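Local coordinates for oligoribonuclease (Colwellia psychrerythraea, PDB 6A4D), which hydrolyses small RNAs, probably trimming very short oligoribonucleotides from their 3' ends as an exonuclease of the RNase H-like superfamily, at residues L11-L16 with E169-L174; I33-T36 with I42-Q45; S38-L43 with E173-R178. The protein carries 1 engineered substitution. All coordinates share one frame; numbering follows the deposited sequence.

Interaction 1: residues L11-L16 with E169-L174. With 9RC (5'-O-[(S)-hydroxy(4-nitrophenoxy)phosphoryl]thymidine), chain C.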
loop_
_atom_site.group_PDB
_atom_site.type_symbol
_atom_site.label_atom_id
_atom_site.label_comp_id
_atom_site.label_asym_id
_atom_site.label_seq_id
_atom_site.Cartn_x
_atom_site.Cartn_y
_atom_site.Cartn_z
ATOM N N LEU A 11 -16.803 1.562 -2.178
ATOM C CA LEU A 11 -15.441 1.192 -2.392
ATOM C C LEU A 11 -15.143 0.928 -3.873
ATOM O O LEU A 11 -15.883 0.204 -4.536
ATOM C CB LEU A 11 -15.145 -0.028 -1.530
ATOM C CG LEU A 11 -15.293 0.231 -0.052
ATOM C CD1 LEU A 11 -15.299 -1.134 0.631
ATOM C CD2 LEU A 11 -14.174 1.160 0.438
ATOM N N ILE A 12 -14.003 1.442 -4.340
ATOM C CA ILE A 12 -13.429 1.131 -5.701
ATOM C C ILE A 12 -12.352 0.048 -5.650
ATOM O O ILE A 12 -11.240 0.242 -5.054
ATOM C CB ILE A 12 -12.809 2.381 -6.325
ATOM C CG1 ILE A 12 -13.839 3.532 -6.348
ATOM C CG2 ILE A 12 -12.347 2.051 -7.742
ATOM C CD1 ILE A 12 -13.361 4.819 -7.026
ATOM N N TRP A 13 -12.683 -1.100 -6.235
ATOM C CA TRP A 13 -11.807 -2.228 -6.328
ATOM C C TRP A 13 -11.187 -2.303 -7.717
ATOM O O TRP A 13 -11.875 -2.156 -8.700
ATOM C CB TRP A 13 -12.561 -3.517 -6.109
ATOM C CG TRP A 13 -13.124 -3.574 -4.764
ATOM C CD1 TRP A 13 -14.215 -2.926 -4.301
ATOM C CD2 TRP A 13 -12.611 -4.309 -3.705
ATOM N NE1 TRP A 13 -14.423 -3.226 -2.995
ATOM C CE2 TRP A 13 -13.463 -4.096 -2.600
ATOM C CE3 TRP A 13 -11.532 -5.190 -3.570
ATOM C CZ2 TRP A 13 -13.228 -4.649 -1.368
ATOM C CZ3 TRP A 13 -11.326 -5.780 -2.315
ATOM C CH2 TRP A 13 -12.163 -5.493 -1.244
ATOM N N LEU A 14 -9.893 -2.556 -7.807
ATOM C CA LEU A 14 -9.328 -2.800 -9.109
ATOM C C LEU A 14 -8.220 -3.794 -9.155
ATOM O O LEU A 14 -7.607 -4.170 -8.145
ATOM C CB LEU A 14 -8.922 -1.496 -9.740
ATOM C CG LEU A 14 -7.976 -0.574 -9.028
ATOM C CD1 LEU A 14 -6.573 -1.017 -9.310
ATOM C CD2 LEU A 14 -8.152 0.845 -9.561
ATOM N N ASP A 15 -7.951 -4.246 -10.360
ATOM C CA ASP A 15 -6.813 -5.102 -10.567
ATOM C C ASP A 15 -6.236 -4.767 -11.915
ATOM O O ASP A 15 -6.971 -4.393 -12.813
ATOM C CB ASP A 15 -7.217 -6.567 -10.462
ATOM C CG ASP A 15 -6.040 -7.535 -10.707
ATOM O OD1 ASP A 15 -5.022 -7.417 -9.978
ATOM O OD2 ASP A 15 -6.152 -8.387 -11.636
ATOM N N LEU A 16 -4.908 -4.896 -12.017
ATOM C CA LEU A 16 -4.146 -4.583 -13.217
ATOM C C LEU A 16 -3.264 -5.761 -13.576
ATOM O O LEU A 16 -2.802 -6.495 -12.710
ATOM C CB LEU A 16 -3.199 -3.408 -12.960
ATOM C CG LEU A 16 -3.722 -1.987 -12.775
ATOM C CD1 LEU A 16 -2.607 -0.954 -12.908
ATOM C CD2 LEU A 16 -4.814 -1.624 -13.737
ATOM N N GLU A 169 -12.252 -12.369 -6.550
ATOM C CA GLU A 169 -11.458 -13.079 -5.560
ATOM C C GLU A 169 -10.993 -12.308 -4.275
ATOM O O GLU A 169 -10.976 -12.858 -3.198
ATOM C CB GLU A 169 -10.233 -13.701 -6.248
ATOM C CG GLU A 169 -10.350 -15.195 -6.490
ATOM C CD GLU A 169 -9.083 -15.779 -7.079
ATOM O OE1 GLU A 169 -9.204 -16.385 -8.169
ATOM O OE2 GLU A 169 -7.984 -15.617 -6.455
ATOM N N SER A 170 -10.535 -11.081 -4.436
ATOM C CA SER A 170 -10.111 -10.235 -3.329
ATOM C C SER A 170 -11.308 -9.889 -2.455
ATOM O O SER A 170 -11.208 -9.942 -1.237
ATOM C CB SER A 170 -9.486 -8.907 -3.834
ATOM O OG SER A 170 -8.564 -9.140 -4.890
ATOM N N ILE A 171 -12.403 -9.520 -3.099
ATOM C CA ILE A 171 -13.672 -9.141 -2.430
ATOM C C ILE A 171 -14.118 -10.301 -1.602
ATOM O O ILE A 171 -14.434 -10.154 -0.395
ATOM C CB ILE A 171 -14.743 -8.782 -3.472
ATOM C CG1 ILE A 171 -14.316 -7.490 -4.206
ATOM C CG2 ILE A 171 -16.149 -8.550 -2.861
ATOM C CD1 ILE A 171 -15.282 -7.029 -5.260
ATOM N N ALA A 172 -14.072 -11.473 -2.232
ATOM C CA ALA A 172 -14.510 -12.664 -1.543
ATOM C C ALA A 172 -13.604 -12.943 -0.379
ATOM O O ALA A 172 -14.090 -13.333 0.661
ATOM C CB ALA A 172 -14.600 -13.855 -2.496
ATOM N N GLU A 173 -12.300 -12.742 -0.534
ATOM C CA GLU A 173 -11.379 -12.974 0.569
ATOM C C GLU A 173 -11.713 -12.080 1.788
ATOM O O GLU A 173 -11.684 -12.524 2.904
ATOM C CB GLU A 173 -9.920 -12.776 0.152
ATOM C CG GLU A 173 -8.894 -13.075 1.259
ATOM C CD GLU A 173 -7.449 -12.744 0.829
ATOM O OE1 GLU A 173 -7.232 -12.432 -0.369
ATOM O OE2 GLU A 173 -6.532 -12.771 1.700
ATOM N N LEU A 174 -12.033 -10.831 1.534
ATOM C CA LEU A 174 -12.337 -9.856 2.555
ATOM C C LEU A 174 -13.668 -10.160 3.244
ATOM O O LEU A 174 -13.796 -9.938 4.439
ATOM C CB LEU A 174 -12.306 -8.428 1.996
ATOM C CG LEU A 174 -12.600 -7.301 2.993
ATOM C CD1 LEU A 174 -11.591 -7.221 4.127
ATOM C CD2 LEU A 174 -12.713 -5.962 2.292
HETATM O OAJ 9RC C . 4.503 -6.943 -6.166
HETATM C CAE 9RC C . 4.925 -8.100 -6.116
HETATM N NAI 9RC C . 6.275 -8.320 -5.898
HETATM C CAL 9RC C . 6.776 -9.627 -5.829
HETATM O OAS 9RC C . 7.989 -9.768 -5.637
HETATM C CAT 9RC C . 5.907 -10.720 -5.962
HETATM C CAU 9RC C . 6.366 -12.045 -5.883
HETATM C CAF 9RC C . 4.566 -10.469 -6.191
HETATM N NAB 9RC C . 4.093 -9.140 -6.263
HETATM C CAA 9RC C . 2.684 -8.832 -6.519
HETATM O OAC 9RC C . 1.879 -9.134 -5.409
HETATM C CAD 9RC C . 2.157 -9.721 -7.617
HETATM C CAH 9RC C . 0.705 -9.502 -7.471
HETATM O OAK 9RC C . 0.367 -8.416 -8.292
HETATM C CAG 9RC C . 0.567 -9.139 -6.000
HETATM C CAR 9RC C . -0.172 -10.244 -5.323
HETATM O OAQ 9RC C . -0.115 -9.953 -3.935
HETATM P PAP 9RC C . -0.775 -10.964 -2.919
HETATM O OAO 9RC C . -0.724 -10.181 -1.519
HETATM O OAN 9RC C . 0.167 -12.100 -2.801
HETATM O OAM 9RC C . -2.142 -11.199 -3.640
HETATM C CAV 9RC C . -3.316 -11.936 -3.526
HETATM C CAW 9RC C . -4.355 -11.744 -4.508
HETATM C CAY 9RC C . -5.613 -12.440 -4.409
HETATM C CBA 9RC C . -5.846 -13.360 -3.340
HETATM N NBB 9RC C . -6.995 -14.098 -3.101
HETATM O OBD 9RC C . -6.955 -15.674 -2.685
HETATM O OBC 9RC C . -8.206 -13.442 -3.082
HETATM C CAZ 9RC C . -4.800 -13.515 -2.423
HETATM C CAX 9RC C . -3.560 -12.838 -2.477
#

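Interaction 2: residues I33-T36 with I42-Q45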
loop_
_atom_site.group_PDB
_atom_site.type_symbol
_atom_site.label_atom_id
_atom_site.label_comp_id
_atom_site.label_asym_id
_atom_site.label_seq_id
_atom_site.Cartn_x
_atom_site.Cartn_y
_atom_site.Cartn_z
ATOM N N ILE A 33 -12.280 -2.875 -13.059
ATOM C CA ILE A 33 -12.745 -2.127 -11.878
ATOM C C ILE A 33 -14.096 -2.705 -11.418
ATOM O O ILE A 33 -14.981 -2.955 -12.234
ATOM C CB ILE A 33 -12.936 -0.605 -12.146
ATOM C CG1 ILE A 33 -11.687 0.060 -12.733
ATOM C CG2 ILE A 33 -13.412 0.158 -10.884
ATOM C CD1 ILE A 33 -12.032 1.332 -13.492
ATOM N N ILE A 34 -14.262 -2.898 -10.113
ATOM C CA ILE A 34 -15.572 -3.226 -9.529
ATOM C C ILE A 34 -15.852 -2.235 -8.415
ATOM O O ILE A 34 -14.980 -1.869 -7.645
ATOM C CB ILE A 34 -15.592 -4.681 -9.046
ATOM C CG1 ILE A 34 -15.585 -5.575 -10.275
ATOM C CG2 ILE A 34 -16.793 -4.952 -8.136
ATOM C CD1 ILE A 34 -15.747 -7.051 -10.036
ATOM N N ILE A 35 -17.085 -1.780 -8.358
ATOM C CA ILE A 35 -17.573 -0.947 -7.287
ATOM C C ILE A 35 -18.425 -1.805 -6.361
ATOM O O ILE A 35 -19.278 -2.535 -6.843
ATOM C CB ILE A 35 -18.471 0.148 -7.858
ATOM C CG1 ILE A 35 -17.718 0.926 -8.960
ATOM C CG2 ILE A 35 -18.952 1.073 -6.752
ATOM C CD1 ILE A 35 -16.736 1.949 -8.424
ATOM N N THR A 36 -18.194 -1.718 -5.054
ATOM C CA THR A 36 -19.034 -2.399 -4.031
ATOM C C THR A 36 -19.518 -1.351 -3.102
ATOM O O THR A 36 -18.970 -0.265 -3.076
ATOM C CB THR A 36 -18.288 -3.385 -3.137
ATOM O OG1 THR A 36 -17.342 -2.682 -2.348
ATOM C CG2 THR A 36 -17.588 -4.428 -3.886
ATOM N N ILE A 42 -21.572 -6.132 -4.472
ATOM C CA ILE A 42 -21.113 -5.625 -5.754
ATOM C C ILE A 42 -22.185 -4.734 -6.370
ATOM O O ILE A 42 -23.245 -5.217 -6.592
ATOM C CB ILE A 42 -20.719 -6.813 -6.664
ATOM C CG1 ILE A 42 -19.439 -7.427 -6.109
ATOM C CG2 ILE A 42 -20.460 -6.360 -8.097
ATOM C CD1 ILE A 42 -19.028 -8.740 -6.725
ATOM N N LEU A 43 -21.940 -3.439 -6.539
ATOM C CA LEU A 43 -22.898 -2.520 -7.159
ATOM C C LEU A 43 -22.802 -2.396 -8.703
ATOM O O LEU A 43 -23.795 -2.057 -9.344
ATOM C CB LEU A 43 -22.761 -1.112 -6.633
ATOM C CG LEU A 43 -22.688 -0.884 -5.152
ATOM C CD1 LEU A 43 -22.504 0.600 -4.880
ATOM C CD2 LEU A 43 -23.907 -1.442 -4.425
ATOM N N ALA A 44 -21.617 -2.608 -9.272
ATOM C CA ALA A 44 -21.361 -2.333 -10.693
ATOM C C ALA A 44 -19.982 -2.818 -11.091
ATOM O O ALA A 44 -19.010 -2.639 -10.345
ATOM C CB ALA A 44 -21.501 -0.853 -11.005
ATOM N N GLN A 45 -19.918 -3.454 -12.252
ATOM C CA GLN A 45 -18.698 -4.051 -12.811
ATOM C C GLN A 45 -18.277 -3.144 -13.937
ATOM O O GLN A 45 -19.096 -2.704 -14.709
ATOM C CB GLN A 45 -19.018 -5.436 -13.341
ATOM C CG GLN A 45 -18.339 -6.565 -12.593
ATOM C CD GLN A 45 -19.093 -7.869 -12.637
ATOM O OE1 GLN A 45 -20.097 -8.015 -11.938
ATOM N NE2 GLN A 45 -18.586 -8.850 -13.412
#

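Interaction 3: residues S38-L43 with E173-R178. With 9RC (5'-O-[(S)-hydroxy(4-nitrophenoxy)phosphoryl]thymidine), chain C.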
loop_
_atom_site.group_PDB
_atom_site.type_symbol
_atom_site.label_atom_id
_atom_site.label_comp_id
_atom_site.label_asym_id
_atom_site.label_seq_id
_atom_site.Cartn_x
_atom_site.Cartn_y
_atom_site.Cartn_z
ATOM N N SER A 38 -20.123 -0.299 1.034
ATOM C CA SER A 38 -19.248 -0.482 2.192
ATOM C C SER A 38 -19.418 -1.859 2.848
ATOM O O SER A 38 -18.556 -2.271 3.621
ATOM C CB SER A 38 -19.465 0.628 3.198
ATOM O OG SER A 38 -20.738 0.481 3.751
ATOM N N GLU A 39 -20.519 -2.558 2.544
ATOM C CA GLU A 39 -20.785 -3.882 3.101
ATOM C C GLU A 39 -20.424 -4.977 2.108
ATOM O O GLU A 39 -20.783 -6.110 2.295
ATOM C CB GLU A 39 -22.264 -3.973 3.606
ATOM C CG GLU A 39 -22.629 -2.980 4.735
ATOM C CD GLU A 39 -23.891 -3.359 5.556
ATOM O OE1 GLU A 39 -24.702 -4.200 5.113
ATOM O OE2 GLU A 39 -24.107 -2.836 6.678
ATOM N N LEU A 40 -19.672 -4.621 1.071
ATOM C CA LEU A 40 -19.070 -5.513 0.058
ATOM C C LEU A 40 -20.011 -6.122 -0.967
ATOM O O LEU A 40 -19.652 -7.056 -1.672
ATOM C CB LEU A 40 -18.212 -6.599 0.704
ATOM C CG LEU A 40 -17.164 -6.136 1.702
ATOM C CD1 LEU A 40 -16.374 -7.370 2.153
ATOM C CD2 LEU A 40 -16.271 -5.049 1.136
ATOM N N ASN A 41 -21.196 -5.575 -1.090
ATOM C CA ASN A 41 -22.130 -6.001 -2.147
ATOM C C ASN A 41 -21.720 -5.343 -3.428
ATOM O O ASN A 41 -21.592 -4.121 -3.469
ATOM C CB ASN A 41 -23.565 -5.533 -1.839
ATOM C CG ASN A 41 -24.089 -6.138 -0.579
ATOM O OD1 ASN A 41 -23.996 -7.328 -0.413
ATOM N ND2 ASN A 41 -24.554 -5.308 0.349
ATOM N N ILE A 42 -21.572 -6.132 -4.472
ATOM C CA ILE A 42 -21.113 -5.625 -5.754
ATOM C C ILE A 42 -22.185 -4.734 -6.370
ATOM O O ILE A 42 -23.245 -5.217 -6.592
ATOM C CB ILE A 42 -20.719 -6.813 -6.664
ATOM C CG1 ILE A 42 -19.439 -7.427 -6.109
ATOM C CG2 ILE A 42 -20.460 -6.360 -8.097
ATOM C CD1 ILE A 42 -19.028 -8.740 -6.725
ATOM N N LEU A 43 -21.940 -3.439 -6.539
ATOM C CA LEU A 43 -22.898 -2.520 -7.159
ATOM C C LEU A 43 -22.802 -2.396 -8.703
ATOM O O LEU A 43 -23.795 -2.057 -9.344
ATOM C CB LEU A 43 -22.761 -1.112 -6.633
ATOM C CG LEU A 43 -22.688 -0.884 -5.152
ATOM C CD1 LEU A 43 -22.504 0.600 -4.880
ATOM C CD2 LEU A 43 -23.907 -1.442 -4.425
ATOM N N GLU A 173 -12.300 -12.742 -0.534
ATOM C CA GLU A 173 -11.379 -12.974 0.569
ATOM C C GLU A 173 -11.713 -12.080 1.788
ATOM O O GLU A 173 -11.684 -12.524 2.904
ATOM C CB GLU A 173 -9.920 -12.776 0.152
ATOM C CG GLU A 173 -8.894 -13.075 1.259
ATOM C CD GLU A 173 -7.449 -12.744 0.829
ATOM O OE1 GLU A 173 -7.232 -12.432 -0.369
ATOM O OE2 GLU A 173 -6.532 -12.771 1.700
ATOM N N LEU A 174 -12.033 -10.831 1.534
ATOM C CA LEU A 174 -12.337 -9.856 2.555
ATOM C C LEU A 174 -13.668 -10.160 3.244
ATOM O O LEU A 174 -13.796 -9.938 4.439
ATOM C CB LEU A 174 -12.306 -8.428 1.996
ATOM C CG LEU A 174 -12.600 -7.301 2.993
ATOM C CD1 LEU A 174 -11.591 -7.221 4.127
ATOM C CD2 LEU A 174 -12.713 -5.962 2.292
ATOM N N LYS A 175 -14.592 -10.735 2.495
ATOM C CA LYS A 175 -15.906 -11.178 3.009
ATOM C C LYS A 175 -15.709 -12.299 4.011
ATOM O O LYS A 175 -16.270 -12.332 5.086
ATOM C CB LYS A 175 -16.776 -11.655 1.862
ATOM C CG LYS A 175 -17.583 -10.619 1.162
ATOM C CD LYS A 175 -18.786 -11.296 0.465
ATOM C CE LYS A 175 -19.786 -10.299 -0.169
ATOM N NZ LYS A 175 -19.671 -10.032 -1.658
ATOM N N VAL A 176 -14.820 -13.194 3.664
ATOM C CA VAL A 176 -14.424 -14.212 4.579
ATOM C C VAL A 176 -13.875 -13.612 5.853
ATOM O O VAL A 176 -14.312 -14.015 6.967
ATOM C CB VAL A 176 -13.464 -15.236 3.896
ATOM C CG1 VAL A 176 -12.707 -16.102 4.892
ATOM C CG2 VAL A 176 -14.250 -16.070 2.923
ATOM N N TYR A 177 -12.910 -12.699 5.741
ATOM C CA TYR A 177 -12.366 -12.068 6.991
ATOM C C TYR A 177 -13.433 -11.328 7.770
ATOM O O TYR A 177 -13.486 -11.379 8.974
ATOM C CB TYR A 177 -11.203 -11.085 6.704
ATOM C CG TYR A 177 -10.018 -11.708 6.022
ATOM C CD1 TYR A 177 -9.537 -12.958 6.404
ATOM C CD2 TYR A 177 -9.371 -11.047 4.982
ATOM C CE1 TYR A 177 -8.447 -13.533 5.783
ATOM C CE2 TYR A 177 -8.281 -11.611 4.339
ATOM C CZ TYR A 177 -7.847 -12.869 4.709
ATOM O OH TYR A 177 -6.800 -13.429 4.077
ATOM N N ARG A 178 -14.269 -10.601 7.064
ATOM C CA ARG A 178 -15.378 -9.936 7.712
ATOM C C ARG A 178 -16.175 -10.867 8.654
ATOM O O ARG A 178 -16.484 -10.501 9.789
ATOM C CB ARG A 178 -16.317 -9.359 6.654
ATOM C CG ARG A 178 -17.340 -8.465 7.300
ATOM C CD ARG A 178 -18.287 -7.874 6.295
ATOM N NE ARG A 178 -18.831 -6.679 6.901
ATOM C CZ ARG A 178 -19.941 -6.083 6.519
ATOM N NH1 ARG A 178 -20.337 -5.000 7.173
ATOM N NH2 ARG A 178 -20.624 -6.549 5.470
HETATM O OAJ 9RC C . 4.503 -6.943 -6.166
HETATM C CAE 9RC C . 4.925 -8.100 -6.116
HETATM N NAI 9RC C . 6.275 -8.320 -5.898
HETATM C CAL 9RC C . 6.776 -9.627 -5.829
HETATM O OAS 9RC C . 7.989 -9.768 -5.637
HETATM C CAT 9RC C . 5.907 -10.720 -5.962
HETATM C CAU 9RC C . 6.366 -12.045 -5.883
HETATM C CAF 9RC C . 4.566 -10.469 -6.191
HETATM N NAB 9RC C . 4.093 -9.140 -6.263
HETATM C CAA 9RC C . 2.684 -8.832 -6.519
HETATM O OAC 9RC C . 1.879 -9.134 -5.409
HETATM C CAD 9RC C . 2.157 -9.721 -7.617
HETATM C CAH 9RC C . 0.705 -9.502 -7.471
HETATM O OAK 9RC C . 0.367 -8.416 -8.292
HETATM C CAG 9RC C . 0.567 -9.139 -6.000
HETATM C CAR 9RC C . -0.172 -10.244 -5.323
HETATM O OAQ 9RC C . -0.115 -9.953 -3.935
HETATM P PAP 9RC C . -0.775 -10.964 -2.919
HETATM O OAO 9RC C . -0.724 -10.181 -1.519
HETATM O OAN 9RC C . 0.167 -12.100 -2.801
HETATM O OAM 9RC C . -2.142 -11.199 -3.640
HETATM C CAV 9RC C . -3.316 -11.936 -3.526
HETATM C CAW 9RC C . -4.355 -11.744 -4.508
HETATM C CAY 9RC C . -5.613 -12.440 -4.409
HETATM C CBA 9RC C . -5.846 -13.360 -3.340
HETATM N NBB 9RC C . -6.995 -14.098 -3.101
HETATM O OBD 9RC C . -6.955 -15.674 -2.685
HETATM O OBC 9RC C . -8.206 -13.442 -3.082
HETATM C CAZ 9RC C . -4.800 -13.515 -2.423
HETATM C CAX 9RC C . -3.560 -12.838 -2.477
#

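Interaction 1: residues L11-L16 with E169-L174
Ser170 OG is tied down twice, to the backbone O of Ala166 one turn earlier and to OD1 of Asn110, so the polar end of this small side chain is settled within the protein and its CB is what meets the strand, 3.9 Å from Trp13 CZ3. Serine suits this place, its CB small enough to lie against the indole while OG turns to its own partners. Every close contact between the two segments runs through Trp13. Its CG lies beside the backbone N (chi1 -63°), which carries the indole from the strand across to the helix. There Ile171 CG1 sits over one ring face, 3.6 Å from the centroid of the six-membered ring and only 13° off the normal, a CH-pi contact. Leu174 CD2 instead approaches the rim in the ring plane, 3.6 Å from Trp13 CH2. The two aliphatic groups thus confine the indole from different directions, and the NE1-Thr36 OG1 hydrogen bond fixes its rotation. This is the sheet-helix packing of the RNase H-like exonuclease fold: central strand 11-18 lies under helix 163-180, with the short segment axes 9.8 Å apart and their N-to-C directions 130° apart. With a valine in place of Trp13, the indole partner of Thr36 OG1 would be lost and a gap would probably open under Ile171 and beside Leu174. The helix also borders the ligand pocket. The nitro oxygen OBC of the bound pNP-TMP lies 2.8 Å from Glu169 O and 3.1 Å from Glu173 OE1. The carboxylate of Glu173 is held in turn by Asn110 ND2 at OE1 and by a salt bridge from Lys141 to OE2.

Interaction 2: residues I33-T36 with I42-Q45
Ile34 reaches two residues of strand 42-45 with different branches. Its CB begins 4.2 Å from Ala44 O, the carbonyl that also receives a CA-H...O contact from Ile34 CA. Where the side chain forks, CG2 lies anti to the backbone N and meets Ile42 CG2 at 3.9 Å. The other branch, CG1, runs on fully extended beside Gln45 (chi2 -174°), so that both Ile34 CG1 and its tip CD1 stand 3.7 Å from Gln45 CG. Glutamine fits this exposed margin because its CG methylene packs on the isoleucine. Thr36 CG2 continues the same face, resting against CA and CG1 of Ile42.

Backbone bonds join the strands as an antiparallel hairpin. Ile35 N donates to Ala44 O at 2.9 Å in a nearly straight bond (173°). The opposite side of the pair is irregular: Ile35 O accepts Leu43 N at 2.8 Å and, weakly, Ala44 N at 3.4 Å. Two residues therefore face one, the signature of a classic beta bulge, and Leu43 takes the helix-like backbone conformation usual for its first position. The extra residue shifts the register by one, pairing Thr36 with Ile42. Beta-branched residues on strand 33-36 favour extended backbone, and the small Ala44 lies opposite Ile35 on the other face.

Within this chain, strand 42-50 is an outermost strand of the sheet, while strand 28-36 has strand 11-18 as its other neighbour. Ile34 and Gln45 turn to Leu164 of helix 163-180, whereas Ile35 and Ala44, on the other face, pack against Trp99 of helix 85-99.

Interaction 3: residues S38-L43 with E173-R178
Leu40 meets helix 163-180 with both methyls: CD1 lies 3.6 Å from Lys175 CG, and CD2 is 3.9 Å from Leu174 CD2. The leucine belongs to the turn of the hairpin formed by strands 28-36 and 42-50, so the contact presses the end of that hairpin against the C-terminal part of the helix. Leu40 and Leu174 cross at about a right angle, while Lys175 slides past Leu40 in the opposite direction. Lysine suits this exposed place because its methylenes cover the leucine before the chain bends at its last torsion (chi4 98°), bringing NZ to donate a hydrogen bond to Leu40 O at 3.0 Å. The ammonium stands above the carbonyl plane, 41° out of it.

Beside this, Arg178 stretches out from the helix with CG anti to its backbone N. Its guanidinium lies against CB and CG of Glu39, but the charges remain apart, Glu39 OE2 to Arg178 NH1 being 4.4 Å, too long for a salt bridge.

Further out, Asn41 ND2 hydrogen-bonds to Asp37 OD2 within the turn, where the backbone of Leu40 adopts the left-handed conformation. The second subunit closes over the outside: its Trp147 makes a cation-pi contact with Arg178, packs on Leu40, and donates its indole NE1 to Ser38 O.

Overall arrangement
Interactions 1 and 3 both use helix 163-180, share Glu173 and Leu174, and reach the ligand and the second subunit, yet they differ in depth. Interaction 1 is wholly buried, aromatic and aliphatic, whereas interaction 3 is partly exposed and combines a buried leucine with exposed charged side chains. Interaction 2 contains no helix: it is mainly backbone pairing, with apolar side chains on both faces, nested within the chain loop that interaction 1 closes. Trp13 N to Ile34 O, 2.8 Å, probably a hydrogen bond, links interactions 1 and 2 through adjacent strands. Ile42 and Leu43 belong to both 2 and 3, so the turn that meets the helix leads directly into the bulged strand.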